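Local atomic coordinates of Asp/Glu-specific dipeptidyl-peptidase (Flavobacterium psychrophilum, PDB entry 5JXF), a protein that removes dipeptides from the N-terminus of oligopeptides as a serine peptidase, cutting strictly after an aspartate or glutamate. Residues A[51-56]-A[574-579]; A[430-433]-A[439-442]; A[311-316]-A[342-347]; A[709-712]-A[716-719]; A[382-387]-A[568-573]. One frame throughout, in Å; residues are numbered along the deposited sequence.

Overall arrangement
The chain opens contact 1 at helix 49-57 and closes it only at 574-579, so the widest loop of the set spans most of the enzyme. Three contacts lie within it. Contact 3 comes first, pairing the consecutive helices 295-325 and 328-357 beside the bound dipeptide. Contact 5 then runs from 382-387 to 568-573 and encloses contact 2, the short junction of helices 417-435 and 437-450. Contact 4 follows in series near the C terminus, joining helix 703-713 to helix 717-721, and no two contacts cross. Contacts 1 and 5 touch directly, I577 packing on L569, whereas the centres of contacts 4 and 5 are about 55 Å apart, on opposite sides of the chain's centre.

Contact 1: residues A[51-56]-A[574-579]; sequences ETEMKN and NSRIFP
A side-on, two-pronged salt bridge between E53 and R576 ties the N-terminal helix 49-57 to the loop that leads from helix 547-571 into strand 586-591. The backbones stay well apart, with the CA atoms of E53 and R576 11.0 Å from each other, and the two side chains reach out from opposite directions to span the gap. R576 NE donates to E53 OE2 at 2.8 Å, and R576 NH2 donates to E53 OE1 at 2.9 Å. Both oxygens use their syn lone pairs. The groups are not quite coplanar: carboxylate and guanidinium planes differ by 26°, and both bonds are bent by a similar amount, the N-H...O angle at NE being 143°. E53 is extended beyond CG, while the bend of R576 at chi3 (69°) swings the guanidinium toward E53, with NE and NH2 forming the side that meets the acid. Each partner is also held by others. E53 OE1 bonds to Y589 OH on strand 586-591, and R576 NH1 bonds to the backbone oxygens of Q36 and G38. A methionine in place of R576 would probably leave the E53 carboxylate without its countercharge and the Q36 and G38 carbonyls without this donor. The pair is a classic bidentate glutamate-arginine bridge at the protein surface, joining a helix from the start of the S46 peptidase chain to a loop more than 500 residues later.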
# COMPACT_ATOMS: atom_id res chain seq x y z
N GLU A 51 -5.53 19.02 -33.36
CA GLU A 51 -4.26 19.71 -33.58
C GLU A 51 -4.13 20.99 -32.73
O GLU A 51 -3.07 21.24 -32.15
CB GLU A 51 -4.09 20.05 -35.06
CG GLU A 51 -2.69 20.53 -35.43
CD GLU A 51 -2.47 20.58 -36.93
OE1 GLU A 51 -3.42 20.28 -37.69
OE2 GLU A 51 -1.34 20.90 -37.34
N THR A 52 -5.19 21.79 -32.68
CA THR A 52 -5.26 22.93 -31.78
C THR A 52 -4.94 22.50 -30.35
O THR A 52 -4.07 23.08 -29.70
CB THR A 52 -6.63 23.62 -31.82
OG1 THR A 52 -6.85 24.16 -33.12
CG2 THR A 52 -6.70 24.75 -30.81
N GLU A 53 -5.62 21.45 -29.87
CA GLU A 53 -5.37 20.95 -28.51
C GLU A 53 -3.93 20.52 -28.29
O GLU A 53 -3.35 20.77 -27.23
CB GLU A 53 -6.30 19.78 -28.19
CG GLU A 53 -7.76 20.16 -27.97
CD GLU A 53 -8.60 18.99 -27.47
OE1 GLU A 53 -8.04 17.90 -27.26
OE2 GLU A 53 -9.82 19.17 -27.28
N MET A 54 -3.32 19.88 -29.29
CA MET A 54 -1.96 19.38 -29.13
C MET A 54 -0.94 20.54 -29.08
O MET A 54 -0.06 20.55 -28.20
CB MET A 54 -1.62 18.39 -30.24
CG MET A 54 -2.59 17.22 -30.36
SD MET A 54 -2.23 16.07 -31.72
CE MET A 54 -3.85 15.51 -32.13
N LYS A 55 -1.08 21.50 -29.99
CA LYS A 55 -0.17 22.65 -30.07
C LYS A 55 -0.24 23.52 -28.82
O LYS A 55 0.77 24.03 -28.31
CB LYS A 55 -0.49 23.49 -31.32
CG LYS A 55 -0.07 22.81 -32.60
CD LYS A 55 -0.26 23.69 -33.80
CE LYS A 55 0.17 22.94 -35.05
NZ LYS A 55 1.56 22.40 -34.91
N ASN A 56 -1.46 23.70 -28.37
CA ASN A 56 -1.80 24.25 -27.06
C ASN A 56 -1.09 23.53 -25.90
O ASN A 56 -0.67 24.19 -24.95
CB ASN A 56 -3.32 24.22 -26.97
CG ASN A 56 -3.95 25.54 -27.36
OD1 ASN A 56 -5.19 25.62 -27.56
ND2 ASN A 56 -3.17 26.62 -27.16
N ASN A 574 -20.36 18.95 -30.85
CA ASN A 574 -19.04 19.49 -30.53
C ASN A 574 -18.64 19.15 -29.10
O ASN A 574 -18.30 20.04 -28.32
CB ASN A 574 -19.02 21.01 -30.75
N SER A 575 -18.67 17.87 -28.76
CA SER A 575 -18.41 17.45 -27.39
C SER A 575 -17.24 16.46 -27.30
O SER A 575 -17.19 15.63 -26.39
CB SER A 575 -19.67 16.83 -26.79
OG SER A 575 -20.19 15.82 -27.63
N ARG A 576 -16.30 16.59 -28.24
CA ARG A 576 -15.11 15.74 -28.30
C ARG A 576 -15.44 14.25 -28.33
O ARG A 576 -14.83 13.46 -27.61
CB ARG A 576 -14.17 16.04 -27.12
CG ARG A 576 -13.86 17.51 -26.92
CD ARG A 576 -12.79 17.69 -25.86
NE ARG A 576 -11.48 17.20 -26.31
CZ ARG A 576 -10.89 16.11 -25.84
NH1 ARG A 576 -11.47 15.37 -24.89
NH2 ARG A 576 -9.70 15.75 -26.31
N ILE A 577 -16.39 13.85 -29.17
CA ILE A 577 -16.74 12.44 -29.25
C ILE A 577 -15.77 11.70 -30.16
O ILE A 577 -15.55 12.09 -31.30
CB ILE A 577 -18.20 12.24 -29.72
CG1 ILE A 577 -19.14 12.39 -28.52
CG2 ILE A 577 -18.38 10.87 -30.33
CD1 ILE A 577 -20.60 12.37 -28.87
N PHE A 578 -15.17 10.66 -29.61
CA PHE A 578 -14.23 9.83 -30.33
C PHE A 578 -14.80 8.43 -30.45
O PHE A 578 -15.55 8.00 -29.59
CB PHE A 578 -12.87 9.80 -29.61
CG PHE A 578 -12.94 9.31 -28.19
CD1 PHE A 578 -13.27 10.17 -27.16
CD2 PHE A 578 -12.62 7.99 -27.88
CE1 PHE A 578 -13.30 9.72 -25.84
CE2 PHE A 578 -12.66 7.53 -26.56
CZ PHE A 578 -13.00 8.40 -25.54
N PRO A 579 -14.45 7.72 -31.53
CA PRO A 579 -14.92 6.35 -31.71
C PRO A 579 -14.31 5.40 -30.69
O PRO A 579 -13.15 5.60 -30.31
CB PRO A 579 -14.44 6.00 -33.13
CG PRO A 579 -13.28 6.87 -33.35
CD PRO A 579 -13.62 8.16 -32.66

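Contact 2: residues A[430-433]-A[439-442]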
# COMPACT_ATOMS: atom_id res chain seq x y z
N GLN A 430 -18.89 -30.21 -35.54
CA GLN A 430 -19.93 -29.59 -36.35
C GLN A 430 -19.41 -29.02 -37.67
O GLN A 430 -20.20 -28.65 -38.53
CB GLN A 430 -20.65 -28.50 -35.55
CG GLN A 430 -22.07 -28.89 -35.20
CD GLN A 430 -22.91 -27.73 -34.73
OE1 GLN A 430 -23.27 -27.64 -33.55
NE2 GLN A 430 -23.25 -26.82 -35.65
N VAL A 431 -18.09 -28.97 -37.84
CA VAL A 431 -17.52 -28.69 -39.16
C VAL A 431 -17.91 -29.84 -40.11
O VAL A 431 -18.35 -29.61 -41.25
CB VAL A 431 -15.98 -28.54 -39.11
CG1 VAL A 431 -15.40 -28.38 -40.51
CG2 VAL A 431 -15.59 -27.37 -38.24
N PHE A 432 -17.76 -31.07 -39.62
CA PHE A 432 -18.13 -32.27 -40.36
C PHE A 432 -19.59 -32.20 -40.81
O PHE A 432 -19.90 -32.42 -41.98
CB PHE A 432 -17.92 -33.53 -39.52
CG PHE A 432 -18.44 -34.79 -40.16
CD1 PHE A 432 -17.65 -35.52 -41.03
CD2 PHE A 432 -19.74 -35.23 -39.90
CE1 PHE A 432 -18.12 -36.67 -41.62
CE2 PHE A 432 -20.22 -36.38 -40.50
CZ PHE A 432 -19.42 -37.11 -41.36
N ILE A 433 -20.46 -31.91 -39.85
CA ILE A 433 -21.89 -31.76 -40.09
C ILE A 433 -22.20 -30.68 -41.13
O ILE A 433 -23.07 -30.87 -42.00
CB ILE A 433 -22.62 -31.42 -38.77
CG1 ILE A 433 -22.46 -32.56 -37.76
CG2 ILE A 433 -24.09 -31.11 -39.02
CD1 ILE A 433 -22.91 -32.20 -36.36
N ALA A 439 -13.62 -31.07 -45.10
CA ALA A 439 -13.42 -29.92 -44.24
C ALA A 439 -13.07 -30.38 -42.82
O ALA A 439 -12.22 -29.79 -42.15
CB ALA A 439 -14.66 -29.05 -44.23
N PHE A 440 -13.73 -31.45 -42.38
CA PHE A 440 -13.45 -32.06 -41.08
C PHE A 440 -11.98 -32.44 -40.96
O PHE A 440 -11.28 -31.99 -40.05
CB PHE A 440 -14.34 -33.29 -40.85
CG PHE A 440 -14.00 -34.07 -39.61
CD1 PHE A 440 -14.52 -33.70 -38.38
CD2 PHE A 440 -13.15 -35.17 -39.67
CE1 PHE A 440 -14.20 -34.41 -37.24
CE2 PHE A 440 -12.83 -35.88 -38.53
CZ PHE A 440 -13.36 -35.50 -37.31
N ASN A 441 -11.53 -33.28 -41.88
CA ASN A 441 -10.17 -33.79 -41.86
C ASN A 441 -9.12 -32.71 -42.11
O ASN A 441 -7.97 -32.86 -41.69
CB ASN A 441 -10.02 -34.91 -42.88
CG ASN A 441 -10.81 -36.15 -42.51
OD1 ASN A 441 -10.84 -36.56 -41.34
ND2 ASN A 441 -11.46 -36.75 -43.50
N ASP A 442 -9.50 -31.64 -42.80
CA ASP A 442 -8.58 -30.52 -42.99
C ASP A 442 -8.36 -29.80 -41.66
O ASP A 442 -7.21 -29.58 -41.24
CB ASP A 442 -9.12 -29.55 -44.05
CG ASP A 442 -8.70 -29.93 -45.46
OD1 ASP A 442 -7.58 -30.47 -45.62
OD2 ASP A 442 -9.48 -29.71 -46.40
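The backbone oxygen of A439 is the polar atom that comes nearest to segment 430-433, and it meets a methyl group and not a donor: V431 CG1 lies 3.8 Å from A439 O. No hydrogen bond or salt bridge links 430-433 with 439-442, so the junction is held by apolar groups. V431 has CG1 anti to its own nitrogen (chi1 175°), which sends that methyl across the gap against A439, 3.9 Å from A439 CB. The larger part of the contact is an aromatic pair. F432 turns the edge of its ring toward the face of F440 in a T-shaped stack, with centroids 5.8 Å apart and planes at 86°. The beta carbons take part as well: F432 CB packs against F440 CD1 at 3.6 Å, and F440 CB sits at the rim of the F432 ring, in its plane, 4.0 Å from F432 CD1. The backbones are close here, the CA atoms of F432 and F440 being only 4.7 Å apart, so the side chains touch at their roots and the rings diverge beyond. Only one residue separates helix 417-435 from helix 437-450, and these side chains fill the angle between the two. Helix 519-528 packs over this junction, since both phenylalanines lie on its A519 and L523, while V431 also touches R443 farther along helix 437-450.

Contact 3: residues A[311-316]-A[342-347]; sequences EIREAA and ANYWKK. With ARG (arginine), chain E.
R313 and W345 meet where helices 295-325 and 328-357 pack as a helical hairpin of the alpha-helical part of the S46 peptidase, with helix 328-357 lining the dipeptide pocket through N343. Their axes come within 9.5 Å here, and the N-to-C directions differ by 135°. The van der Waals contacts lie between the helices. R313 CB rests 3.9 Å from W345 CB, and the extended arginine slides past the tryptophan in the opposite direction, its guanidinium plane within 6° of the indole plane. At its end R313 NH1 reaches Y344 CB at 3.4 Å. Among the polar bonds of R313 are one from NH1 to V341 O and a salt bridge from NE to E410. On the other side of helix 328-357 the contacts are hydrogen bonds to the bound dipeptide. With N343 CG anti to the backbone N (chi1 -169°), the amide points at the bound arginine, whose N donates to N343 OD1 at 2.8 Å. N343 ND2 points at the O of the bound arginine, but the modelled 2.5 Å is doubtfully short. N228 and D679 also bond to this ligand, and N228 ND2 reaches N343 OD1. A leucine in place of N343 would probably cost the ligand's N this acceptor and leave N228 ND2 without its partner. Across the hairpin, W345 NE1 faces E314 CB at 3.6 Å and has no hydrogen-bond partner anywhere in the model.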
# COMPACT_ATOMS: atom_id res chain seq x y z
N GLU A 311 -13.98 -14.32 -9.48
CA GLU A 311 -13.95 -15.49 -8.60
C GLU A 311 -13.41 -16.73 -9.31
O GLU A 311 -12.63 -17.49 -8.75
CB GLU A 311 -15.35 -15.79 -8.04
CG GLU A 311 -15.44 -15.67 -6.53
CD GLU A 311 -16.78 -16.15 -5.98
OE1 GLU A 311 -16.97 -17.38 -5.84
OE2 GLU A 311 -17.65 -15.30 -5.68
N ILE A 312 -13.80 -16.91 -10.57
CA ILE A 312 -13.33 -18.05 -11.34
C ILE A 312 -11.83 -18.00 -11.59
O ILE A 312 -11.14 -18.98 -11.36
CB ILE A 312 -14.06 -18.18 -12.69
CG1 ILE A 312 -15.54 -18.43 -12.47
CG2 ILE A 312 -13.46 -19.31 -13.52
CD1 ILE A 312 -16.30 -18.52 -13.77
N ARG A 313 -11.32 -16.87 -12.07
CA ARG A 313 -9.89 -16.75 -12.35
C ARG A 313 -9.03 -16.82 -11.08
O ARG A 313 -7.92 -17.35 -11.10
CB ARG A 313 -9.59 -15.44 -13.10
CG ARG A 313 -10.09 -15.45 -14.55
CD ARG A 313 -9.69 -14.21 -15.34
NE ARG A 313 -10.18 -14.31 -16.72
CZ ARG A 313 -9.47 -13.96 -17.79
NH1 ARG A 313 -8.24 -13.49 -17.66
NH2 ARG A 313 -10.01 -14.08 -19.01
N GLU A 314 -9.55 -16.30 -9.98
CA GLU A 314 -8.80 -16.32 -8.72
C GLU A 314 -8.49 -17.75 -8.28
O GLU A 314 -7.37 -18.07 -7.89
CB GLU A 314 -9.57 -15.58 -7.62
CG GLU A 314 -8.78 -15.40 -6.33
CD GLU A 314 -8.79 -16.64 -5.47
OE1 GLU A 314 -9.79 -17.40 -5.52
OE2 GLU A 314 -7.79 -16.88 -4.76
N ALA A 315 -9.50 -18.61 -8.33
CA ALA A 315 -9.31 -20.01 -7.97
C ALA A 315 -8.29 -20.67 -8.90
O ALA A 315 -7.40 -21.37 -8.44
CB ALA A 315 -10.64 -20.74 -7.99
N ALA A 316 -8.42 -20.44 -10.21
CA ALA A 316 -7.48 -20.99 -11.19
C ALA A 316 -6.03 -20.55 -10.95
O ALA A 316 -5.11 -21.36 -10.96
CB ALA A 316 -7.89 -20.60 -12.62
N ALA A 342 -4.00 -13.71 -15.33
CA ALA A 342 -3.80 -12.87 -14.14
C ALA A 342 -4.03 -11.38 -14.40
O ALA A 342 -4.58 -10.66 -13.57
CB ALA A 342 -2.38 -13.09 -13.58
N ASN A 343 -3.61 -10.92 -15.57
CA ASN A 343 -3.73 -9.53 -15.97
C ASN A 343 -5.17 -9.01 -15.96
O ASN A 343 -5.45 -7.94 -15.42
CB ASN A 343 -3.12 -9.33 -17.36
CG ASN A 343 -2.97 -7.88 -17.71
OD1 ASN A 343 -2.48 -7.07 -16.91
ND2 ASN A 343 -3.39 -7.52 -18.92
N TYR A 344 -6.08 -9.76 -16.58
CA TYR A 344 -7.49 -9.37 -16.58
C TYR A 344 -8.18 -9.62 -15.23
O TYR A 344 -9.10 -8.89 -14.85
CB TYR A 344 -8.23 -10.08 -17.71
CG TYR A 344 -7.92 -9.46 -19.04
CD1 TYR A 344 -8.48 -8.24 -19.39
CD2 TYR A 344 -7.02 -10.05 -19.91
CE1 TYR A 344 -8.19 -7.64 -20.60
CE2 TYR A 344 -6.73 -9.45 -21.13
CZ TYR A 344 -7.32 -8.25 -21.46
OH TYR A 344 -7.04 -7.63 -22.66
N TRP A 345 -7.74 -10.66 -14.51
CA TRP A 345 -8.27 -10.92 -13.18
C TRP A 345 -8.10 -9.70 -12.29
O TRP A 345 -9.04 -9.25 -11.63
CB TRP A 345 -7.59 -12.12 -12.53
CG TRP A 345 -7.75 -12.13 -11.04
CD1 TRP A 345 -8.86 -12.50 -10.32
CD2 TRP A 345 -6.76 -11.74 -10.06
NE1 TRP A 345 -8.63 -12.36 -8.97
CE2 TRP A 345 -7.35 -11.90 -8.78
CE3 TRP A 345 -5.44 -11.28 -10.14
CZ2 TRP A 345 -6.66 -11.62 -7.60
CZ3 TRP A 345 -4.76 -11.00 -8.97
CH2 TRP A 345 -5.37 -11.17 -7.71
N LYS A 346 -6.90 -9.14 -12.31
CA LYS A 346 -6.66 -7.96 -11.51
C LYS A 346 -7.30 -6.73 -12.13
O LYS A 346 -7.80 -5.88 -11.40
CB LYS A 346 -5.17 -7.71 -11.30
CG LYS A 346 -4.89 -6.69 -10.19
CD LYS A 346 -3.41 -6.46 -9.99
CE LYS A 346 -3.12 -5.73 -8.65
NZ LYS A 346 -1.65 -5.31 -8.60
N LYS A 347 -7.29 -6.63 -13.47
CA LYS A 347 -7.91 -5.48 -14.14
C LYS A 347 -9.35 -5.33 -13.67
O LYS A 347 -9.81 -4.22 -13.36
CB LYS A 347 -7.88 -5.60 -15.69
CG LYS A 347 -8.47 -4.37 -16.37
CD LYS A 347 -8.94 -4.66 -17.80
CE LYS A 347 -9.71 -3.48 -18.38
NZ LYS A 347 -9.93 -3.63 -19.83
N ARG E . -0.97 -4.70 -17.12
CA ARG E . -0.31 -4.80 -18.41
C ARG E . -1.36 -4.64 -19.51
O ARG E . -2.33 -5.38 -19.55
CB ARG E . 0.44 -6.13 -18.54
CG ARG E . 1.60 -6.31 -17.56
CD ARG E . 2.24 -7.70 -17.68
NE ARG E . 1.27 -8.76 -17.43
CZ ARG E . 1.05 -9.31 -16.23
NH1 ARG E . 1.73 -8.91 -15.16
NH2 ARG E . 0.14 -10.28 -16.10

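Contact 4: residues A[709-712]-A[716-719]; sequences IVDK and AKHL
A716 meets V710 through both backbone and side chain. Its N donates to V710 O at 2.8 Å, with an N-H...O angle of 152°, a bond spanning six residues that closes the turn after helix 703-713, whose last part winds in a wider pi-type turn. A716 CB lies 3.8 Å from V710 CG1. Next, K717 reaches back along the outside of this turn. Its chain bends at the second and fourth torsions, both at unusual values, and this brings NZ to the D711 carboxylate in a salt bridge. NZ meets OD2 on the syn side, 32° out of the carboxylate plane; the modelled 2.5 Å between K717 NZ and D711 OD2 is short, so the exact length is uncertain. The same OD2 also bonds to Y641 OH, which helps fix the acid. Last comes L719, whose CB touches V710 CG1 loosely at 4.4 Å, while its own N bonds to A716 O. W123 of strand 122-123 packs against V710, A716 and L719. The turn joins helix 703-713, which follows strand 698-702, to helix 717-721, and both lie against strands of the other sheet, consistent with the C-terminal helix of chymotrypsin-like double-barrel proteases.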
# COMPACT_ATOMS: atom_id res chain seq x y z
N ILE A 709 19.45 -0.42 -19.96
CA ILE A 709 19.39 -1.86 -19.79
C ILE A 709 20.04 -2.56 -21.00
O ILE A 709 20.84 -3.49 -20.83
CB ILE A 709 17.96 -2.33 -19.59
CG1 ILE A 709 17.44 -1.84 -18.24
CG2 ILE A 709 17.88 -3.85 -19.67
CD1 ILE A 709 18.08 -2.58 -17.06
N VAL A 710 19.72 -2.10 -22.20
CA VAL A 710 20.35 -2.62 -23.41
C VAL A 710 21.88 -2.52 -23.33
O VAL A 710 22.64 -3.44 -23.69
CB VAL A 710 19.85 -1.86 -24.66
CG1 VAL A 710 20.62 -2.31 -25.89
CG2 VAL A 710 18.35 -2.05 -24.83
N ASP A 711 22.32 -1.38 -22.81
CA ASP A 711 23.72 -1.01 -22.86
C ASP A 711 24.52 -1.48 -21.64
O ASP A 711 25.35 -2.38 -21.75
CB ASP A 711 23.82 0.51 -23.00
CG ASP A 711 25.22 0.99 -23.20
OD1 ASP A 711 26.17 0.21 -23.00
OD2 ASP A 711 25.37 2.18 -23.57
N LYS A 712 24.29 -0.85 -20.49
CA LYS A 712 25.11 -1.11 -19.31
C LYS A 712 24.89 -2.51 -18.76
O LYS A 712 25.83 -3.14 -18.28
CB LYS A 712 24.84 -0.08 -18.22
CG LYS A 712 25.45 1.28 -18.51
CD LYS A 712 26.97 1.25 -18.30
CE LYS A 712 27.56 2.64 -18.48
NZ LYS A 712 27.03 3.25 -19.73
N ALA A 716 24.79 -4.71 -24.98
CA ALA A 716 24.33 -4.77 -26.36
C ALA A 716 24.39 -3.41 -27.02
O ALA A 716 23.46 -3.03 -27.72
CB ALA A 716 22.91 -5.33 -26.43
N LYS A 717 25.48 -2.69 -26.79
CA LYS A 717 25.71 -1.37 -27.39
C LYS A 717 25.51 -1.35 -28.91
O LYS A 717 25.14 -0.31 -29.47
CB LYS A 717 27.14 -0.90 -27.06
CG LYS A 717 27.36 0.60 -27.24
CD LYS A 717 27.24 1.34 -25.90
CE LYS A 717 27.44 2.85 -26.04
NZ LYS A 717 26.31 3.61 -25.45
N HIS A 718 25.76 -2.47 -29.58
CA HIS A 718 25.66 -2.52 -31.04
C HIS A 718 24.23 -2.22 -31.50
O HIS A 718 24.04 -1.61 -32.55
CB HIS A 718 26.12 -3.88 -31.58
CG HIS A 718 25.28 -5.03 -31.12
ND1 HIS A 718 25.31 -5.50 -29.82
CD2 HIS A 718 24.39 -5.81 -31.78
CE1 HIS A 718 24.47 -6.51 -29.70
NE2 HIS A 718 23.90 -6.72 -30.88
N LEU A 719 23.23 -2.61 -30.71
CA LEU A 719 21.86 -2.28 -31.06
C LEU A 719 21.63 -0.78 -30.93
O LEU A 719 20.83 -0.20 -31.67
CB LEU A 719 20.87 -3.05 -30.19
CG LEU A 719 21.07 -4.56 -30.26
CD1 LEU A 719 20.13 -5.24 -29.26
CD2 LEU A 719 20.84 -5.08 -31.69

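Contact 5: residues A[382-387]-A[568-573]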
# COMPACT_ATOMS: atom_id res chain seq x y z
N ASN A 382 -39.17 8.98 -31.90
CA ASN A 382 -39.62 7.78 -32.59
C ASN A 382 -38.41 6.90 -32.90
O ASN A 382 -38.47 5.68 -32.78
CB ASN A 382 -40.41 8.16 -33.85
CG ASN A 382 -40.87 6.96 -34.68
OD1 ASN A 382 -40.52 5.81 -34.41
ND2 ASN A 382 -41.70 7.23 -35.68
N GLU A 383 -37.31 7.52 -33.30
CA GLU A 383 -36.06 6.79 -33.46
C GLU A 383 -35.43 6.51 -32.09
O GLU A 383 -35.06 5.37 -31.78
CB GLU A 383 -35.09 7.56 -34.35
N TYR A 384 -35.34 7.55 -31.27
CA TYR A 384 -34.66 7.45 -29.97
C TYR A 384 -35.68 7.35 -28.84
O TYR A 384 -36.76 6.77 -29.00
CB TYR A 384 -33.75 8.66 -29.75
CG TYR A 384 -32.81 8.93 -30.91
CD1 TYR A 384 -32.49 7.93 -31.82
CD2 TYR A 384 -32.29 10.21 -31.14
CE1 TYR A 384 -31.66 8.16 -32.89
CE2 TYR A 384 -31.45 10.45 -32.22
CZ TYR A 384 -31.14 9.43 -33.09
OH TYR A 384 -30.31 9.68 -34.15
N GLY A 385 -35.32 7.90 -27.69
CA GLY A 385 -36.26 8.00 -26.59
C GLY A 385 -36.50 6.68 -25.89
O GLY A 385 -36.03 6.44 -24.77
N ASN A 386 -37.28 5.83 -26.56
CA ASN A 386 -37.58 4.49 -26.09
C ASN A 386 -36.33 3.66 -25.78
O ASN A 386 -36.34 2.84 -24.86
CB ASN A 386 -38.44 3.78 -27.14
CG ASN A 386 -39.92 4.18 -27.06
OD1 ASN A 386 -40.45 4.50 -25.99
ND2 ASN A 386 -40.59 4.11 -28.20
N LEU A 387 -35.26 3.89 -26.55
CA LEU A 387 -33.95 3.25 -26.36
C LEU A 387 -33.61 2.87 -24.92
O LEU A 387 -33.39 1.70 -24.61
CB LEU A 387 -32.84 4.17 -26.89
CG LEU A 387 -32.80 4.44 -28.39
CD1 LEU A 387 -31.68 5.43 -28.71
CD2 LEU A 387 -32.63 3.15 -29.17
N GLN A 568 -26.18 9.93 -29.78
CA GLN A 568 -25.26 10.78 -29.02
C GLN A 568 -24.40 11.61 -29.97
O GLN A 568 -24.08 12.76 -29.68
CB GLN A 568 -24.39 9.93 -28.10
CG GLN A 568 -25.18 9.27 -26.96
CD GLN A 568 -24.31 8.45 -26.03
OE1 GLN A 568 -23.38 8.97 -25.39
NE2 GLN A 568 -24.60 7.16 -25.94
N LEU A 569 -24.07 11.04 -31.12
CA LEU A 569 -23.32 11.77 -32.14
C LEU A 569 -24.11 12.97 -32.66
O LEU A 569 -23.52 14.01 -32.98
CB LEU A 569 -22.94 10.83 -33.28
CG LEU A 569 -21.67 10.01 -33.06
CD1 LEU A 569 -21.59 8.82 -34.00
CD2 LEU A 569 -20.45 10.89 -33.24
N GLU A 570 -25.43 12.83 -32.73
CA GLU A 570 -26.27 13.89 -33.27
C GLU A 570 -26.51 15.02 -32.27
O GLU A 570 -26.30 16.19 -32.58
CB GLU A 570 -27.63 13.34 -33.72
CG GLU A 570 -27.55 12.35 -34.87
CD GLU A 570 -28.93 11.92 -35.36
OE1 GLU A 570 -29.94 12.27 -34.71
OE2 GLU A 570 -29.00 11.22 -36.39
N LEU A 571 -26.95 14.65 -31.07
CA LEU A 571 -27.41 15.62 -30.09
C LEU A 571 -26.27 16.26 -29.29
O LEU A 571 -26.52 17.06 -28.39
CB LEU A 571 -28.39 14.95 -29.14
CG LEU A 571 -29.52 14.18 -29.82
CD1 LEU A 571 -30.38 13.45 -28.80
CD2 LEU A 571 -30.37 15.13 -30.65
N TYR A 572 -25.03 15.90 -29.62
CA TYR A 572 -23.86 16.46 -28.96
C TYR A 572 -22.71 16.55 -29.98
O TYR A 572 -21.76 15.77 -29.92
CB TYR A 572 -23.45 15.61 -27.75
CG TYR A 572 -24.56 15.35 -26.75
CD1 TYR A 572 -24.81 16.23 -25.71
CD2 TYR A 572 -25.36 14.21 -26.84
CE1 TYR A 572 -25.83 16.00 -24.79
CE2 TYR A 572 -26.38 13.96 -25.93
CZ TYR A 572 -26.61 14.86 -24.90
OH TYR A 572 -27.62 14.63 -23.99
N PRO A 573 -22.79 17.51 -30.91
CA PRO A 573 -21.91 17.54 -32.09
C PRO A 573 -20.50 18.07 -31.83
O PRO A 573 -19.56 17.68 -32.53
CB PRO A 573 -22.67 18.45 -33.05
CG PRO A 573 -23.40 19.39 -32.16
CD PRO A 573 -23.76 18.62 -30.92
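The Y384 ring carries the carboxylate of E570 at its hydroxyl edge, with E570 OE1 in the ring plane, 3.4 Å from Y384 CE2. Ring and carboxylate planes are turned 56° apart, so the two flat groups meet at an angle. Y384 OH donates to E570 OE1 at 2.7 Å, although the hydroxyl is modelled too close to the carboxylate and its exact place is uncertain. E570 stretches out fully beyond CG (chi2 -175°) to reach the tyrosine, and its other oxygen, OE2, forms a salt bridge with K566 one turn earlier on the same helix. The second touch is apolar and looser: L571 CD1 approaches Y384 CD2 obliquely at 4.4 Å. The rest of the tyrosine is packed by I563 and A567 of helix 547-571 and by V375 of helix 360-375, which leaves it buried while E570 is exposed. Y384, in the loop just before helix 386-415, thus packs this loop onto the last turns of helix 547-571. It is a loop-to-helix contact in the alpha-helical part of the S46 peptidase, away from the catalytic site.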